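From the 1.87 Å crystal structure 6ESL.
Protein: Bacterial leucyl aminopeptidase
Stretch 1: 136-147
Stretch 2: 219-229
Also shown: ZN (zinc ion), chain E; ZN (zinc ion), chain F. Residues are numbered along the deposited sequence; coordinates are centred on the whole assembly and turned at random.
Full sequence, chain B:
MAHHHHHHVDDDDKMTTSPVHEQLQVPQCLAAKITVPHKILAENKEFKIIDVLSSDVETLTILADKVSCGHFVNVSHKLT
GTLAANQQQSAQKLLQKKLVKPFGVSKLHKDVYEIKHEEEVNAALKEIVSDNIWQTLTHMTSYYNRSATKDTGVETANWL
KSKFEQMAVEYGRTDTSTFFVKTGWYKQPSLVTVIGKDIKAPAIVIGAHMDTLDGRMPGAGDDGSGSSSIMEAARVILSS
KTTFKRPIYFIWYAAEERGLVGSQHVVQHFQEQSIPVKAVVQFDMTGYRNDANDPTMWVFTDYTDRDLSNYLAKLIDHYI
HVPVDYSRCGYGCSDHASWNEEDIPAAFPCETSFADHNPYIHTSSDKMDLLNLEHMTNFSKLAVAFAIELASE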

ATOM      1  N   THR B 136     -28.933 -17.841   1.143  1.00 36.90           N
ATOM      2  CA  THR B 136     -29.024 -16.513   1.779  1.00 35.47           C
ATOM      3  C   THR B 136     -29.297 -15.425   0.764  1.00 34.17           C
ATOM      4  O   THR B 136     -30.154 -14.542   0.939  1.00 33.20           O
ATOM      5  N   LEU B 137     -28.572 -15.475  -0.328  1.00 35.06           N
ATOM      6  CA  LEU B 137     -28.709 -14.510  -1.439  1.00 33.82           C
ATOM      7  C   LEU B 137     -30.098 -14.604  -2.115  1.00 34.59           C
ATOM      8  O   LEU B 137     -30.737 -13.592  -2.500  1.00 32.04           O
ATOM      9  N   THR B 138     -30.572 -15.835  -2.244  1.00 33.87           N
ATOM     10  CA  THR B 138     -31.935 -16.045  -2.743  1.00 36.04           C
ATOM     11  C   THR B 138     -32.908 -15.305  -1.860  1.00 34.94           C
ATOM     12  O   THR B 138     -33.720 -14.551  -2.350  1.00 34.42           O
ATOM     13  N   HIS B 139     -32.802 -15.495  -0.564  1.00 37.25           N
ATOM     14  CA  HIS B 139     -33.760 -14.823   0.328  1.00 38.86           C
ATOM     15  C   HIS B 139     -33.568 -13.303   0.275  1.00 36.62           C
ATOM     16  O   HIS B 139     -34.517 -12.531   0.097  1.00 36.48           O
ATOM     17  N   MET B 140     -32.317 -12.825   0.355  1.00 35.41           N
ATOM     18  CA  MET B 140     -32.115 -11.345   0.424  1.00 34.12           C
ATOM     19  C   MET B 140     -32.631 -10.696  -0.827  1.00 31.60           C
ATOM     20  O   MET B 140     -33.285  -9.669  -0.737  1.00 31.58           O
ATOM     21  N   THR B 141     -32.380 -11.301  -1.986  1.00 30.81           N
ATOM     22  CA  THR B 141     -32.810 -10.682  -3.242  1.00 32.38           C
ATOM     23  C   THR B 141     -34.327 -10.762  -3.507  1.00 34.84           C
ATOM     24  O   THR B 141     -34.824 -10.138  -4.426  1.00 36.40           O
ATOM     25  N   SER B 142     -35.055 -11.456  -2.651  1.00 36.72           N
ATOM     26  CA  SER B 142     -36.495 -11.566  -2.848  1.00 39.67           C
ATOM     27  C   SER B 142     -37.236 -10.458  -2.173  1.00 41.30           C
ATOM     28  O   SER B 142     -38.403 -10.238  -2.539  1.00 39.96           O
ATOM     29  N   TYR B 143     -36.575  -9.637  -1.367  1.00 38.40           N
ATOM     30  CA  TYR B 143     -37.247  -8.449  -0.854  1.00 38.86           C
ATOM     31  C   TYR B 143     -37.374  -7.513  -2.078  1.00 37.04           C
ATOM     32  O   TYR B 143     -36.465  -7.461  -2.906  1.00 38.71           O
ATOM     33  N   TYR B 144     -38.484  -6.783  -2.197  1.00 36.79           N
ATOM     34  CA  TYR B 144     -38.726  -5.885  -3.312  1.00 35.98           C
ATOM     35  C   TYR B 144     -37.517  -4.905  -3.427  1.00 35.06           C
ATOM     36  O   TYR B 144     -37.011  -4.625  -4.519  1.00 32.76           O
ATOM     37  N   ASN B 145     -37.103  -4.404  -2.260  1.00 33.27           N
ATOM     38  CA  ASN B 145     -35.786  -3.723  -2.082  1.00 32.82           C
ATOM     39  C   ASN B 145     -35.423  -3.841  -0.626  1.00 33.78           C
ATOM     40  O   ASN B 145     -36.202  -4.409   0.180  1.00 33.62           O
ATOM     41  N   ARG B 146     -34.229  -3.330  -0.267  1.00 31.24           N
ATOM     42  CA  ARG B 146     -33.821  -3.327   1.143  1.00 29.35           C
ATOM     43  C   ARG B 146     -33.369  -1.936   1.543  1.00 30.63           C
ATOM     44  O   ARG B 146     -32.439  -1.764   2.360  1.00 30.44           O
ATOM     45  N   SER B 147     -34.090  -0.935   1.009  1.00 30.99           N
ATOM     46  CA  SER B 147     -33.882   0.449   1.329  1.00 31.59           C
ATOM     47  C   SER B 147     -34.088   0.801   2.785  1.00 33.82           C
ATOM     48  O   SER B 147     -35.095   0.389   3.400  1.00 34.20           O
ATOM     49  N   GLY B 219     -30.571  -6.167  -5.693  1.00 27.12           N
ATOM     50  CA  GLY B 219     -29.286  -5.956  -5.043  1.00 26.69           C
ATOM     51  C   GLY B 219     -28.445  -7.164  -4.847  1.00 26.72           C
ATOM     52  O   GLY B 219     -27.904  -7.378  -3.785  1.00 27.45           O
ATOM     53  N   ALA B 220     -28.355  -7.997  -5.878  1.00 26.72           N
ATOM     54  CA  ALA B 220     -27.652  -9.229  -5.719  1.00 25.79           C
ATOM     55  C   ALA B 220     -26.150  -9.004  -5.457  1.00 24.34           C
ATOM     56  O   ALA B 220     -25.568  -9.537  -4.516  1.00 23.72           O
ATOM     57  N   GLY B 221     -25.521  -8.359  -6.419  1.00 23.13           N
ATOM     58  CA  GLY B 221     -24.112  -7.993  -6.326  1.00 23.62           C
ATOM     59  C   GLY B 221     -23.891  -6.978  -5.234  1.00 21.89           C
ATOM     60  O   GLY B 221     -23.082  -7.219  -4.305  1.00 22.64           O
ATOM     61  N   ASP B 222     -24.636  -5.898  -5.337  1.00 22.41           N
ATOM     62  CA  ASP B 222     -24.515  -4.877  -4.320  1.00 23.04           C
ATOM     63  C   ASP B 222     -25.687  -4.740  -3.420  1.00 21.25           C
ATOM     64  O   ASP B 222     -26.671  -4.103  -3.784  1.00 24.17           O
ATOM     65  N   ASP B 223     -25.553  -5.166  -2.136  1.00 20.57           N
ATOM     66  CA  ASP B 223     -24.472  -5.965  -1.554  1.00 20.63           C
ATOM     67  C   ASP B 223     -25.067  -7.190  -0.887  1.00 22.29           C
ATOM     68  O   ASP B 223     -24.619  -7.626   0.177  1.00 22.12           O
ATOM     69  N   GLY B 224     -26.011  -7.802  -1.604  1.00 23.12           N
ATOM     70  CA  GLY B 224     -26.476  -9.123  -1.259  1.00 23.87           C
ATOM     71  C   GLY B 224     -25.321 -10.117  -1.146  1.00 24.37           C
ATOM     72  O   GLY B 224     -25.246 -10.896  -0.223  1.00 25.40           O
ATOM     73  N   SER B 225     -24.430 -10.057  -2.149  1.00 23.42           N
ATOM     74  CA  SER B 225     -23.305 -10.990  -2.248  1.00 24.10           C
ATOM     75  C   SER B 225     -22.424 -10.869  -1.016  1.00 23.57           C
ATOM     76  O   SER B 225     -22.121 -11.869  -0.370  1.00 25.48           O
ATOM     77  N   GLY B 226     -22.008  -9.683  -0.661  1.00 23.36           N
ATOM     78  CA  GLY B 226     -21.165  -9.553   0.501  1.00 22.68           C
ATOM     79  C   GLY B 226     -21.872  -9.959   1.783  1.00 23.22           C
ATOM     80  O   GLY B 226     -21.288 -10.632   2.654  1.00 23.71           O
ATOM     81  N   SER B 227     -23.107  -9.495   1.906  1.00 23.58           N
ATOM     82  CA  SER B 227     -23.936  -9.834   3.101  1.00 24.53           C
ATOM     83  C   SER B 227     -24.031 -11.371   3.288  1.00 26.21           C
ATOM     84  O   SER B 227     -23.962 -11.889   4.429  1.00 26.13           O
ATOM     85  N   SER B 228     -24.097 -12.096   2.160  1.00 26.63           N
ATOM     86  CA  SER B 228     -24.214 -13.553   2.200  1.00 28.18           C
ATOM     87  C   SER B 228     -22.933 -14.265   2.411  1.00 28.69           C
ATOM     88  O   SER B 228     -22.857 -15.290   3.119  1.00 27.31           O
ATOM     89  N   SER B 229     -21.900 -13.787   1.718  1.00 26.55           N
ATOM     90  CA  SER B 229     -20.572 -14.296   1.998  1.00 26.63           C
ATOM     91  C   SER B 229     -20.212 -14.166   3.477  1.00 27.44           C
ATOM     92  O   SER B 229     -19.630 -15.086   4.006  1.00 27.25           O
TER

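This is a small, close contact between two roughly antiparallel helices, in which Leu137, Met140 and the threonine methyls of 136-142 settle onto a glycine- and serine-rich face of 220-229 and one arginine adds the single direct hydrogen bond between the stretches. The axes cross at 140° and approach to 9.1 Å, and 399 Å² is buried in total.

Leu137 is the central knob. Its CA-to-CB bond points sideways, but chi1 t and chi2 p bring the end of the side chain into a hole formed by Ala220, Gly224, Ser225 and Ser228. Leu137 CD1 lies 3.5 Å from Gly224 C and 3.6 Å from Ala220 O, so the leucine packs largely on backbone. Gly224 makes this possible: an ideal CB there would come within 2.7 Å of Leu137 CD1, a clash.

Thr141, chi1 p, rests its methyl on the start of the second helix, with Thr141 CG2 3.6 Å from Ala220 CA, while Thr141 OG1 donates to Leu137 O at 2.8 Å. The hydroxyl is thus paid for within its own stretch and the methyl is free to pack. Met140, with rotamers m, t and p, points toward the partner and sets Met140 SD 3.5 Å from Ser227 CB.

Ser228, chi1 m, points toward stretch 1, yet Ser228 OG donates to Gly224 O at 2.9 Å; Ser227, also m, donates from OG to Asp223 O at 2.9 Å. With their hydroxyls turned back to the backbone, both residues act as small packing surfaces. Thr136, chi1 m, points its CA-to-CB bond toward stretch 2, and Thr136 CG2 touches Ser228 OG at 3.3 Å. Beside this pair, water 1 bridges the stretches, 2.7 Å from Thr136 OG1 and donating to Ser228 O at 3.0 Å.

At the other end, Arg146 reaches in from the loop with chi1 m, chi2 t and chi3 m. Arg146 NH2 donates to Gly219 O at 3.0 Å with a nearly straight 175° angle, meeting the acceptor at the guanidinium edge; within stretch 1, Arg146 NH1 makes a weak hydrogen bond to Met140 O at 3.3 Å. Gly219, the N-cap residue, has a positive phi that favours glycine.

Asp222, chi1 t, points away from stretch 1 and bridges the two zinc ions, with Asp222 OD1 2.0 Å from the chain F zinc and Asp222 OD2 2.5 Å from the chain E zinc; water 2 also binds the chain F zinc, at 2.2 Å, with the remaining ligands elsewhere in the structure.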

ATOM      1  CB  THR B 136     -27.757 -16.233   2.577  1.00 34.24           C
ATOM      2  OG1 THR B 136     -27.640 -17.207   3.610  1.00 33.82           O
ATOM      3  CG2 THR B 136     -27.792 -14.846   3.211  1.00 33.17           C
ATOM      4  CB  LEU B 137     -27.589 -14.720  -2.419  1.00 32.89           C
ATOM      5  CG  LEU B 137     -27.504 -13.637  -3.496  1.00 34.49           C
ATOM      6  CD1 LEU B 137     -27.415 -12.225  -3.005  1.00 34.22           C
ATOM      7  CD2 LEU B 137     -26.286 -13.925  -4.320  1.00 36.40           C
ATOM      8  CB  THR B 138     -32.229 -17.544  -2.876  1.00 36.39           C
ATOM      9  OG1 THR B 138     -31.325 -18.053  -3.883  1.00 37.62           O
ATOM     10  CG2 THR B 138     -33.738 -17.851  -3.251  1.00 38.04           C
ATOM     11  CB  HIS B 139     -33.548 -15.309   1.736  1.00 43.18           C
ATOM     12  CG  HIS B 139     -34.599 -14.805   2.675  1.00 48.10           C
ATOM     13  ND1 HIS B 139     -34.509 -13.559   3.280  1.00 49.52           N
ATOM     14  CD2 HIS B 139     -35.806 -15.317   3.027  1.00 47.10           C
ATOM     15  CE1 HIS B 139     -35.605 -13.351   3.989  1.00 48.65           C
ATOM     16  NE2 HIS B 139     -36.391 -14.399   3.864  1.00 47.91           N
ATOM     17  CB  MET B 140     -30.642 -10.984   0.611  1.00 35.41           C
ATOM     18  CG  MET B 140     -30.148 -11.263   2.011  1.00 39.14           C
ATOM     19  SD  MET B 140     -28.529 -10.516   2.350  1.00 38.36           S
ATOM     20  CE  MET B 140     -28.892  -8.758   2.504  1.00 37.53           C
ATOM     21  CB  THR B 141     -32.077 -11.240  -4.452  1.00 32.97           C
ATOM     22  OG1 THR B 141     -32.291 -12.685  -4.588  1.00 33.58           O
ATOM     23  CG2 THR B 141     -30.548 -10.975  -4.383  1.00 31.56           C
ATOM     24  CB  SER B 142     -36.990 -12.936  -2.391  1.00 43.90           C
ATOM     25  OG  SER B 142     -37.130 -12.854  -1.001  1.00 48.45           O
ATOM     26  CB  TYR B 143     -36.424  -7.789   0.249  1.00 37.45           C
ATOM     27  CG  TYR B 143     -36.241  -8.654   1.477  1.00 37.16           C
ATOM     28  CD1 TYR B 143     -37.157  -8.615   2.519  1.00 38.11           C
ATOM     29  CD2 TYR B 143     -35.152  -9.507   1.592  1.00 36.28           C
ATOM     30  CE1 TYR B 143     -36.994  -9.403   3.643  1.00 38.81           C
ATOM     31  CE2 TYR B 143     -34.980 -10.298   2.712  1.00 36.70           C
ATOM     32  CZ  TYR B 143     -35.903 -10.243   3.734  1.00 39.09           C
ATOM     33  OH  TYR B 143     -35.737 -11.029   4.852  1.00 38.18           O
ATOM     34  CB  TYR B 144     -40.053  -5.156  -3.135  1.00 39.32           C
ATOM     35  CG  TYR B 144     -40.363  -4.169  -4.215  1.00 41.59           C
ATOM     36  CD1 TYR B 144     -40.842  -4.622  -5.441  1.00 43.89           C
ATOM     37  CD2 TYR B 144     -40.162  -2.790  -4.051  1.00 42.48           C
ATOM     38  CE1 TYR B 144     -41.098  -3.738  -6.482  1.00 44.63           C
ATOM     39  CE2 TYR B 144     -40.417  -1.915  -5.081  1.00 44.53           C
ATOM     40  CZ  TYR B 144     -40.900  -2.412  -6.290  1.00 45.06           C
ATOM     41  OH  TYR B 144     -41.111  -1.606  -7.354  1.00 46.37           O
ATOM     42  CB  ASN B 145     -35.785  -2.309  -2.576  1.00 32.27           C
ATOM     43  CG  ASN B 145     -36.770  -1.367  -1.760  1.00 32.74           C
ATOM     44  OD1 ASN B 145     -36.837  -1.370  -0.480  1.00 34.27           O
ATOM     45  ND2 ASN B 145     -37.527  -0.602  -2.516  1.00 29.72           N
ATOM     46  CB  ARG B 146     -32.767  -4.382   1.340  1.00 29.32           C
ATOM     47  CG  ARG B 146     -33.110  -5.786   0.726  1.00 29.38           C
ATOM     48  CD  ARG B 146     -32.012  -6.779   1.038  1.00 28.23           C
ATOM     49  NE  ARG B 146     -30.657  -6.447   0.460  1.00 28.27           N
ATOM     50  CZ  ARG B 146     -30.242  -6.795  -0.760  1.00 29.24           C
ATOM     51  NH1 ARG B 146     -31.058  -7.413  -1.636  1.00 31.12           N
ATOM     52  NH2 ARG B 146     -28.977  -6.591  -1.128  1.00 26.19           N
ATOM     53  CB  SER B 147     -34.831   1.277   0.520  1.00 32.44           C
ATOM     54  OG  SER B 147     -34.696   2.666   0.759  1.00 32.90           O
ATOM     55  CB  ALA B 220     -27.919 -10.110  -6.938  1.00 27.21           C
ATOM     56  CB  ASP B 222     -24.307  -3.590  -5.143  1.00 22.28           C
ATOM     57  CG  ASP B 222     -23.966  -2.378  -4.322  1.00 25.00           C
ATOM     58  OD1 ASP B 222     -23.542  -2.498  -3.147  1.00 22.68           O
ATOM     59  OD2 ASP B 222     -24.128  -1.280  -4.878  1.00 26.28           O
ATOM     60  CB  ASP B 223     -23.663  -5.169  -0.559  1.00 19.86           C
ATOM     61  CG  ASP B 223     -22.470  -5.905  -0.061  1.00 19.73           C
ATOM     62  OD1 ASP B 223     -21.934  -6.788  -0.744  1.00 19.47           O
ATOM     63  OD2 ASP B 223     -21.993  -5.524   1.050  1.00 20.98           O
ATOM     64  CB  SER B 225     -22.538 -10.731  -3.536  1.00 23.49           C
ATOM     65  OG  SER B 225     -21.958  -9.407  -3.571  1.00 21.47           O
ATOM     66  CB  SER B 227     -25.300  -9.241   2.895  1.00 25.64           C
ATOM     67  OG  SER B 227     -25.332  -7.845   2.966  1.00 25.70           O
ATOM     68  CB  SER B 228     -24.867 -14.115   0.922  1.00 28.97           C
ATOM     69  OG  SER B 228     -26.130 -13.502   0.673  1.00 30.84           O
ATOM     70  CB  SER B 229     -19.494 -13.563   1.127  1.00 26.43           C
ATOM     71  OG  SER B 229     -19.588 -13.798  -0.260  1.00 25.60           O
TER
HETATM   72 ZN    ZN E 401     -23.362   0.492  -3.313  1.00 74.30          ZN
HETATM   73 ZN    ZN F 402     -22.211  -1.572  -2.043  1.00 23.88          ZN
HETATM   74  O   HOH W   1     -24.938 -17.348   3.704  1.00 35.63           O
HETATM   75  O   HOH W   2     -20.950  -1.138  -3.779  1.00 17.30           O